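Long-range contacts in 6-phosphogluconate dehydrogenase (Decarboxylating) (Geobacter metallireducens, PDB 4E21), which probably catalyses the NADP-linked oxidative decarboxylation of 6-phosphogluconate in the pentose phosphate pathway: residues R39-G44 and D167-T172; L79-V84 and A107-I112; V139-G144 and Y152-G157. All blocks are in the same frame, centred on the assembly; numbering follows the deposited sequence.

Contact 1 (R39-G44 and D167-T172); sequences RRLRKG and DPVFRT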
loop_
_atom_site.group_PDB
_atom_site.type_symbol
_atom_site.label_atom_id
_atom_site.label_comp_id
_atom_site.label_asym_id
_atom_site.label_seq_id
_atom_site.Cartn_x
_atom_site.Cartn_y
_atom_site.Cartn_z
ATOM N N ARG B 39 6.154 -19.199 37.431
ATOM C CA ARG B 39 6.431 -20.634 37.387
ATOM C C ARG B 39 7.821 -20.877 36.846
ATOM O O ARG B 39 8.564 -21.697 37.377
ATOM C CB ARG B 39 5.396 -21.389 36.568
ATOM C CG ARG B 39 4.025 -21.406 37.190
ATOM C CD ARG B 39 3.026 -22.058 36.262
ATOM N NE ARG B 39 1.663 -21.899 36.749
ATOM C CZ ARG B 39 0.726 -21.179 36.143
ATOM N NH1 ARG B 39 0.995 -20.553 35.004
ATOM N NH2 ARG B 39 -0.486 -21.093 36.672
ATOM N N ARG B 40 8.190 -20.137 35.805
ATOM C CA ARG B 40 9.521 -20.280 35.230
ATOM C C ARG B 40 10.583 -19.784 36.203
ATOM O O ARG B 40 11.607 -20.432 36.404
ATOM C CB ARG B 40 9.635 -19.564 33.872
ATOM C CG ARG B 40 11.013 -19.729 33.230
ATOM C CD ARG B 40 11.012 -19.361 31.769
ATOM N NE ARG B 40 12.320 -19.540 31.141
ATOM C CZ ARG B 40 12.672 -20.607 30.430
ATOM N NH1 ARG B 40 11.813 -21.606 30.268
ATOM N NH2 ARG B 40 13.881 -20.677 29.883
ATOM N N LEU B 41 10.331 -18.620 36.790
ATOM C CA LEU B 41 11.210 -18.028 37.805
ATOM C C LEU B 41 11.460 -19.014 38.958
ATOM O O LEU B 41 12.608 -19.295 39.305
ATOM C CB LEU B 41 10.558 -16.762 38.359
ATOM C CG LEU B 41 11.022 -15.345 38.020
ATOM C CD1 LEU B 41 12.078 -15.300 36.934
ATOM C CD2 LEU B 41 9.811 -14.458 37.702
ATOM N N ARG B 42 10.378 -19.526 39.547
ATOM C CA ARG B 42 10.473 -20.498 40.635
ATOM C C ARG B 42 11.287 -21.715 40.202
ATOM O O ARG B 42 12.305 -22.060 40.811
ATOM C CB ARG B 42 9.077 -20.942 41.056
ATOM C CG ARG B 42 9.042 -21.996 42.157
ATOM C CD ARG B 42 7.690 -22.705 42.118
ATOM N NE ARG B 42 7.246 -23.232 43.409
ATOM C CZ ARG B 42 6.083 -23.864 43.587
ATOM N NH1 ARG B 42 5.264 -24.041 42.552
ATOM N NH2 ARG B 42 5.735 -24.325 44.789
ATOM N N LYS B 43 10.829 -22.335 39.117
ATOM C CA LYS B 43 11.433 -23.534 38.552
ATOM C C LYS B 43 12.908 -23.317 38.247
ATOM O O LYS B 43 13.657 -24.271 38.099
ATOM C CB LYS B 43 10.669 -23.931 37.277
ATOM C CG LYS B 43 10.785 -25.384 36.847
ATOM C CD LYS B 43 9.740 -25.697 35.789
ATOM C CE LYS B 43 9.917 -24.780 34.565
ATOM N NZ LYS B 43 8.815 -24.864 33.544
ATOM N N GLY B 44 13.330 -22.063 38.150
ATOM C CA GLY B 44 14.720 -21.755 37.847
ATOM C C GLY B 44 15.493 -21.326 39.087
ATOM O O GLY B 44 16.665 -20.937 38.995
ATOM N N ASP B 167 20.279 -9.071 36.135
ATOM C CA ASP B 167 20.783 -10.104 35.217
ATOM C C ASP B 167 20.338 -11.544 35.499
ATOM O O ASP B 167 19.981 -12.259 34.572
ATOM C CB ASP B 167 22.303 -10.040 35.075
ATOM C CG ASP B 167 22.776 -10.575 33.737
ATOM O OD1 ASP B 167 22.335 -10.058 32.681
ATOM O OD2 ASP B 167 23.596 -11.512 33.738
ATOM N N PRO B 168 20.364 -11.981 36.774
ATOM C CA PRO B 168 19.955 -13.369 37.067
ATOM C C PRO B 168 18.486 -13.656 36.750
ATOM O O PRO B 168 18.119 -14.781 36.390
ATOM C CB PRO B 168 20.201 -13.501 38.581
ATOM C CG PRO B 168 21.239 -12.486 38.877
ATOM C CD PRO B 168 20.930 -11.319 37.958
ATOM N N VAL B 169 17.644 -12.643 36.903
ATOM C CA VAL B 169 16.227 -12.800 36.597
ATOM C C VAL B 169 16.022 -12.924 35.090
ATOM O O VAL B 169 15.208 -13.717 34.638
ATOM C CB VAL B 169 15.390 -11.638 37.155
ATOM C CG1 VAL B 169 13.961 -11.710 36.633
ATOM C CG2 VAL B 169 15.428 -11.653 38.691
ATOM N N PHE B 170 16.778 -12.151 34.320
ATOM C CA PHE B 170 16.653 -12.192 32.866
ATOM C C PHE B 170 17.182 -13.509 32.299
ATOM O O PHE B 170 16.522 -14.147 31.469
ATOM C CB PHE B 170 17.373 -11.011 32.223
ATOM C CG PHE B 170 16.762 -9.691 32.550
ATOM C CD1 PHE B 170 15.391 -9.565 32.671
ATOM C CD2 PHE B 170 17.556 -8.570 32.726
ATOM C CE1 PHE B 170 14.823 -8.338 32.972
ATOM C CE2 PHE B 170 16.992 -7.346 33.005
ATOM C CZ PHE B 170 15.627 -7.232 33.137
ATOM N N ARG B 171 18.359 -13.926 32.768
ATOM C CA ARG B 171 18.925 -15.211 32.375
ATOM C C ARG B 171 17.950 -16.359 32.542
ATOM O O ARG B 171 17.794 -17.188 31.642
ATOM C CB ARG B 171 20.162 -15.503 33.191
ATOM C CG ARG B 171 21.404 -14.961 32.568
ATOM C CD ARG B 171 22.579 -15.214 33.467
ATOM N NE ARG B 171 23.700 -15.661 32.658
ATOM C CZ ARG B 171 24.513 -14.836 32.014
ATOM N NH1 ARG B 171 24.327 -13.520 32.101
ATOM N NH2 ARG B 171 25.512 -15.332 31.290
ATOM N N THR B 172 17.296 -16.413 33.694
ATOM C CA THR B 172 16.325 -17.469 33.960
ATOM C C THR B 172 15.157 -17.387 32.994
ATOM O O THR B 172 14.708 -18.404 32.460
ATOM C CB THR B 172 15.792 -17.379 35.401
ATOM O OG1 THR B 172 16.880 -17.570 36.299
ATOM C CG2 THR B 172 14.721 -18.437 35.678
#
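The methyl of Thr172 overlaps the last turn of helix 32-43, where its CG2 lies 3.8 Å from Arg40 O and 4.0 Å from Gly44 CA. OG1 lies beside the backbone N (chi1 -62°), which leaves CG2 anti to it and turned to this helix end, while OG1 faces the other side, where His46 is its hydrogen-bond partner. Gly44 fits the close approach: a CB on it would point at the Thr172 methyl and collide with it. On one flank of the methyl, Leu41 reaches across with CD1, which meets Val169 CG1 at 4.1 Å; the two side chains meet at a slant and make the buried, apolar part of the contact. On the polar flank Arg40 runs out with its chain extended from CG to NE, and NE donates to Thr172 O over 3.0 Å. The donor lies in the carbonyl plane on a lone pair, but the bond is bent, 138° at the hydrogen, and the oxygen is tilted out of the guanidinium plane. The same guanidinium is gripped further on, NH1 by Leu148 O and NH2 by Ala174 O, so three carbonyls fix its rotation near the C-terminal end of helix 167-173. The axes of 39-43 and 167-172 pass 9.9 Å apart at 107°. Helix 32-43 follows the glycine-rich turn after strand 24-28, consistent with the first beta-alpha unit of a Rossmann-type dinucleotide-binding fold, and here helix 167-173 packs against its C-terminal end.

Contact 2 (L79-V84 and A107-I112); sequences LVKPRV and ANDIVI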
loop_
_atom_site.group_PDB
_atom_site.type_symbol
_atom_site.label_atom_id
_atom_site.label_comp_id
_atom_site.label_asym_id
_atom_site.label_seq_id
_atom_site.Cartn_x
_atom_site.Cartn_y
_atom_site.Cartn_z
ATOM N N LEU B 79 8.476 -8.374 50.852
ATOM C CA LEU B 79 9.646 -8.249 49.986
ATOM C C LEU B 79 10.777 -7.500 50.692
ATOM O O LEU B 79 10.641 -6.327 51.049
ATOM C CB LEU B 79 9.291 -7.574 48.655
ATOM C CG LEU B 79 8.360 -8.346 47.710
ATOM C CD1 LEU B 79 8.087 -7.522 46.487
ATOM C CD2 LEU B 79 8.911 -9.712 47.307
ATOM N N VAL B 80 11.891 -8.200 50.885
ATOM C CA VAL B 80 13.085 -7.662 51.535
ATOM C C VAL B 80 13.777 -6.603 50.665
ATOM O O VAL B 80 13.920 -6.780 49.468
ATOM C CB VAL B 80 14.058 -8.828 51.883
ATOM C CG1 VAL B 80 15.424 -8.312 52.358
ATOM C CG2 VAL B 80 13.431 -9.744 52.932
ATOM N N LYS B 81 14.193 -5.491 51.262
ATOM C CA LYS B 81 14.821 -4.400 50.513
ATOM C C LYS B 81 16.288 -4.688 50.222
ATOM O O LYS B 81 16.936 -5.344 51.025
ATOM C CB LYS B 81 14.690 -3.101 51.294
ATOM C CG LYS B 81 13.243 -2.691 51.549
ATOM C CD LYS B 81 13.159 -1.410 52.377
ATOM C CE LYS B 81 13.440 -1.694 53.864
ATOM N NZ LYS B 81 13.273 -0.503 54.715
ATOM N N PRO B 82 16.809 -4.236 49.055
ATOM C CA PRO B 82 16.111 -3.557 47.952
ATOM C C PRO B 82 15.180 -4.530 47.247
ATOM O O PRO B 82 15.543 -5.679 47.019
ATOM C CB PRO B 82 17.236 -3.164 46.981
ATOM C CG PRO B 82 18.519 -3.590 47.598
ATOM C CD PRO B 82 18.195 -4.571 48.692
ATOM N N ARG B 83 13.986 -4.078 46.909
ATOM C CA ARG B 83 13.001 -4.962 46.317
ATOM C C ARG B 83 13.159 -5.047 44.816
ATOM O O ARG B 83 13.689 -4.128 44.197
ATOM C CB ARG B 83 11.606 -4.461 46.626
ATOM C CG ARG B 83 11.310 -4.415 48.076
ATOM C CD ARG B 83 9.919 -3.900 48.269
ATOM N NE ARG B 83 9.522 -3.907 49.664
ATOM C CZ ARG B 83 9.608 -2.855 50.474
ATOM N NH1 ARG B 83 10.096 -1.706 50.034
ATOM N NH2 ARG B 83 9.194 -2.959 51.726
ATOM N N VAL B 84 12.709 -6.169 44.250
ATOM C CA VAL B 84 12.508 -6.304 42.809
ATOM C C VAL B 84 11.035 -6.604 42.513
ATOM O O VAL B 84 10.544 -7.698 42.819
ATOM C CB VAL B 84 13.376 -7.403 42.216
ATOM C CG1 VAL B 84 12.912 -7.729 40.762
ATOM C CG2 VAL B 84 14.811 -6.960 42.230
ATOM N N ALA B 107 13.821 3.815 48.398
ATOM C CA ALA B 107 14.974 4.081 47.555
ATOM C C ALA B 107 15.834 2.818 47.315
ATOM O O ALA B 107 16.030 1.993 48.206
ATOM C CB ALA B 107 15.807 5.235 48.122
ATOM N N ASN B 108 16.311 2.669 46.085
ATOM C CA ASN B 108 17.079 1.494 45.663
ATOM C C ASN B 108 16.222 0.276 45.312
ATOM O O ASN B 108 16.735 -0.723 44.823
ATOM C CB ASN B 108 18.196 1.155 46.672
ATOM C CG ASN B 108 19.307 2.230 46.702
ATOM O OD1 ASN B 108 19.431 3.060 45.783
ATOM N ND2 ASN B 108 20.105 2.220 47.758
ATOM N N ASP B 109 14.919 0.356 45.547
ATOM C CA ASP B 109 14.013 -0.618 44.942
ATOM C C ASP B 109 14.003 -0.475 43.411
ATOM O O ASP B 109 14.287 0.599 42.865
ATOM C CB ASP B 109 12.583 -0.461 45.463
ATOM C CG ASP B 109 12.404 -0.989 46.880
ATOM O OD1 ASP B 109 13.359 -1.589 47.436
ATOM O OD2 ASP B 109 11.288 -0.809 47.425
ATOM N N ILE B 110 13.665 -1.572 42.743
ATOM C CA ILE B 110 13.508 -1.628 41.296
ATOM C C ILE B 110 12.098 -2.114 40.954
ATOM O O ILE B 110 11.629 -3.134 41.496
ATOM C CB ILE B 110 14.490 -2.654 40.679
ATOM C CG1 ILE B 110 15.934 -2.247 40.925
ATOM C CG2 ILE B 110 14.222 -2.864 39.165
ATOM C CD1 ILE B 110 16.928 -3.311 40.495
ATOM N N VAL B 111 11.433 -1.393 40.052
ATOM C CA VAL B 111 10.114 -1.773 39.547
ATOM C C VAL B 111 10.214 -2.039 38.042
ATOM O O VAL B 111 10.769 -1.246 37.279
ATOM C CB VAL B 111 9.051 -0.673 39.838
ATOM C CG1 VAL B 111 7.665 -1.056 39.277
ATOM C CG2 VAL B 111 8.950 -0.426 41.318
ATOM N N ILE B 112 9.709 -3.182 37.621
ATOM C CA ILE B 112 9.762 -3.549 36.224
ATOM C C ILE B 112 8.357 -3.567 35.639
ATOM O O ILE B 112 7.464 -4.189 36.214
ATOM C CB ILE B 112 10.400 -4.925 36.072
ATOM C CG1 ILE B 112 11.794 -4.901 36.712
ATOM C CG2 ILE B 112 10.423 -5.364 34.580
ATOM C CD1 ILE B 112 12.263 -6.245 37.159
#
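Arg83 and Asp109 cross obliquely, the guanidinium and carboxylate planes standing 81° apart, almost perpendicular. One N-H makes the salt bridge: NH1 of Arg83 gives it to Asp109 OD2 at 3.0 Å. From the arginine's side the bond is flat, the oxygen lying at the edge and within 2° of the guanidinium plane; from the aspartate's side it uses the syn lone pair. The other oxygen, OD1, turns to the backbone and takes the N-H of Arg83 itself over 2.6 Å, nearly straight at the hydrogen but met from above the carboxylate plane. One carboxylate thus holds both the main chain and the side-chain end of the same residue. Arg83 reaches it with CG beside its own backbone N (chi1 -61°) and the chain extended from CG to NE, which brings CB, CG and CD against the carboxylate. Lys81 CG lies above one face of the guanidinium, toward its rim, and NH2 continues to Cys76 O, while Asp109 OD2 also accepts from Ala106 N. A cis peptide bond leads into Pro82, whose CB lies 3.3 Å from Asn108 O. Beyond the charged pair the chains become parallel strands: Ile110 N donates to Arg83 O at 2.9 Å, and Val84 pairs with Ile110. On the face that carries these two, Val84 CG1 meets Ile112 CD1 at 4.0 Å, one side chain lying askew to the other. The contact lies where strands 84-87 and 110-113 enter the parallel part of the sheet, with strand 24-28 beside the first and strand 135-142 beside the second, and helix 160-165 packed on Pro82 and Ile110.

Contact 3 (V139-G144 and Y152-G157); sequences VGTSGG and YCLMIG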
loop_
_atom_site.group_PDB
_atom_site.type_symbol
_atom_site.label_atom_id
_atom_site.label_comp_id
_atom_site.label_asym_id
_atom_site.label_seq_id
_atom_site.Cartn_x
_atom_site.Cartn_y
_atom_site.Cartn_z
ATOM N N VAL B 139 10.353 -3.686 30.281
ATOM C CA VAL B 139 10.671 -4.917 29.584
ATOM C C VAL B 139 9.570 -5.244 28.589
ATOM O O VAL B 139 8.413 -5.416 28.964
ATOM C CB VAL B 139 10.911 -6.115 30.553
ATOM C CG1 VAL B 139 11.095 -7.416 29.773
ATOM C CG2 VAL B 139 12.131 -5.865 31.419
ATOM N N GLY B 140 9.926 -5.270 27.311
ATOM C CA GLY B 140 9.040 -5.798 26.300
ATOM C C GLY B 140 9.322 -7.280 26.228
ATOM O O GLY B 140 10.465 -7.696 26.017
ATOM N N THR B 141 8.295 -8.093 26.430
ATOM C CA THR B 141 8.504 -9.525 26.408
ATOM C C THR B 141 7.768 -10.130 25.218
ATOM O O THR B 141 6.648 -9.737 24.877
ATOM C CB THR B 141 8.140 -10.204 27.765
ATOM O OG1 THR B 141 6.930 -10.949 27.642
ATOM C CG2 THR B 141 7.999 -9.171 28.873
ATOM N N SER B 142 8.440 -11.035 24.526
ATOM C CA SER B 142 7.811 -11.713 23.414
ATOM C C SER B 142 7.870 -13.208 23.693
ATOM O O SER B 142 8.713 -13.669 24.470
ATOM C CB SER B 142 8.522 -11.363 22.111
ATOM O OG SER B 142 8.133 -12.269 21.082
ATOM N N GLY B 143 6.981 -13.972 23.066
ATOM C CA GLY B 143 7.041 -15.419 23.182
ATOM C C GLY B 143 5.772 -16.015 23.759
ATOM O O GLY B 143 5.510 -17.195 23.581
ATOM N N GLY B 144 4.987 -15.198 24.454
ATOM C CA GLY B 144 3.666 -15.601 24.910
ATOM C C GLY B 144 3.602 -16.887 25.723
ATOM O O GLY B 144 4.377 -17.085 26.660
ATOM N N TYR B 152 11.462 -16.484 27.214
ATOM C CA TYR B 152 10.863 -15.304 26.612
ATOM C C TYR B 152 11.987 -14.481 26.031
ATOM O O TYR B 152 13.065 -14.374 26.634
ATOM C CB TYR B 152 10.148 -14.461 27.674
ATOM C CG TYR B 152 9.092 -15.207 28.468
ATOM C CD1 TYR B 152 9.421 -15.878 29.640
ATOM C CD2 TYR B 152 7.764 -15.241 28.041
ATOM C CE1 TYR B 152 8.456 -16.568 30.368
ATOM C CE2 TYR B 152 6.794 -15.933 28.753
ATOM C CZ TYR B 152 7.146 -16.596 29.922
ATOM O OH TYR B 152 6.183 -17.277 30.643
ATOM N N CYS B 153 11.751 -13.907 24.859
ATOM C CA CYS B 153 12.664 -12.903 24.332
ATOM C C CYS B 153 12.377 -11.602 25.080
ATOM O O CYS B 153 11.229 -11.195 25.172
ATOM C CB CYS B 153 12.432 -12.695 22.838
ATOM S SG CYS B 153 13.561 -11.487 22.167
ATOM N N LEU B 154 13.419 -10.969 25.610
ATOM C CA LEU B 154 13.273 -9.810 26.506
ATOM C C LEU B 154 14.029 -8.596 25.995
ATOM O O LEU B 154 15.240 -8.653 25.724
ATOM C CB LEU B 154 13.776 -10.132 27.914
ATOM C CG LEU B 154 13.070 -11.278 28.630
ATOM C CD1 LEU B 154 13.607 -11.447 30.053
ATOM C CD2 LEU B 154 11.582 -11.041 28.654
HETATM N N MSE B 155 13.302 -7.503 25.854
HETATM C CA MSE B 155 13.873 -6.271 25.361
HETATM C C MSE B 155 13.740 -5.237 26.476
HETATM O O MSE B 155 12.627 -4.887 26.897
HETATM C CB MSE B 155 13.148 -5.848 24.080
HETATM C CG MSE B 155 13.360 -6.837 22.909
HETATM SE SE MSE B 155 11.752 -6.971 21.826
HETATM C CE MSE B 155 10.994 -8.629 22.537
ATOM N N ILE B 156 14.892 -4.771 26.960
ATOM C CA ILE B 156 14.991 -4.106 28.257
ATOM C C ILE B 156 15.487 -2.674 28.131
ATOM O O ILE B 156 16.507 -2.421 27.485
ATOM C CB ILE B 156 15.927 -4.908 29.182
ATOM C CG1 ILE B 156 15.550 -6.401 29.151
ATOM C CG2 ILE B 156 15.907 -4.346 30.604
ATOM C CD1 ILE B 156 16.654 -7.343 29.663
ATOM N N GLY B 157 14.743 -1.735 28.714
ATOM C CA GLY B 157 15.176 -0.346 28.789
ATOM C C GLY B 157 15.303 0.144 30.231
ATOM O O GLY B 157 14.573 -0.304 31.120
HETATM O O HOH W 1 4.256 -18.525 28.872
#
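Strands 139-142 and 153-157 run antiparallel, 169° between their directions, with Gly140-Met155 and Ser142-Cys153 as hydrogen-bonded pairs; Gly140 N to Met155 O and Met155 N to Gly140 O are both 2.8 Å, whereas Cys153 N to Ser142 O is weak. Val139, Thr141, Leu154 and Ile156 share one face. There Leu154 CD2 wedges between its neighbours, 3.7 Å from Thr141 CB and 3.8 Å from Val139 CG1. Val139 splits its two methyls: CG1, anti to the backbone N (chi1 174°), meets Leu154 at an angle, while CG2 lies alongside Ile156 CG1 at 4.1 Å. Replacing Val139 with an alanine would probably open a gap between Leu154 and Ile156 and strip Phe170, of helix 167-173, of part of its packing. On the Ser142 face, the selenomethionine Met155 bends at chi2 and chi3 so that CE reaches over the neighbouring strand to Ser142 CB, 3.7 Å away. Trp269 and Ser273 of the second subunit pack on Met155 and Ser142 respectively, making this the interface side. At the turn end Tyr152 CE2 comes within 3.4 Å of Gly144 O, and one water bridges the two residues: it donates to Gly144 O at 2.6 Å and bonds Tyr152 OH. Strand 153-157 runs against the parallel strands from 47-51 to 135-142, and 197-201 follows its direction: an antiparallel extension of the Rossmann-type sheet, entered through the short helix 147-150.

In the fold
From the N terminus, helix 32-43 opens contact 1, which closes only at helix 167-173, so its long loop holds both other contacts. Contact 2 closes first, a short excursion through helix 94-101 between neighbouring parallel strands; contact 3 follows in series, a shorter loop through helix 147-150 that returns antiparallel. Contacts 2 and 3 meet on one face of the sheet, where Ile112 packs on Val139. Contact 1 lies over contact 3: Phe170 spreads over Val139, Leu154 and Ile156, and Arg40 rests on Tyr152. Contacts 1 and 2 do not touch; their nearest atoms are about 5 Å apart. Together they bind the first helix, the central strands and the reversed strand 153-157 into one domain.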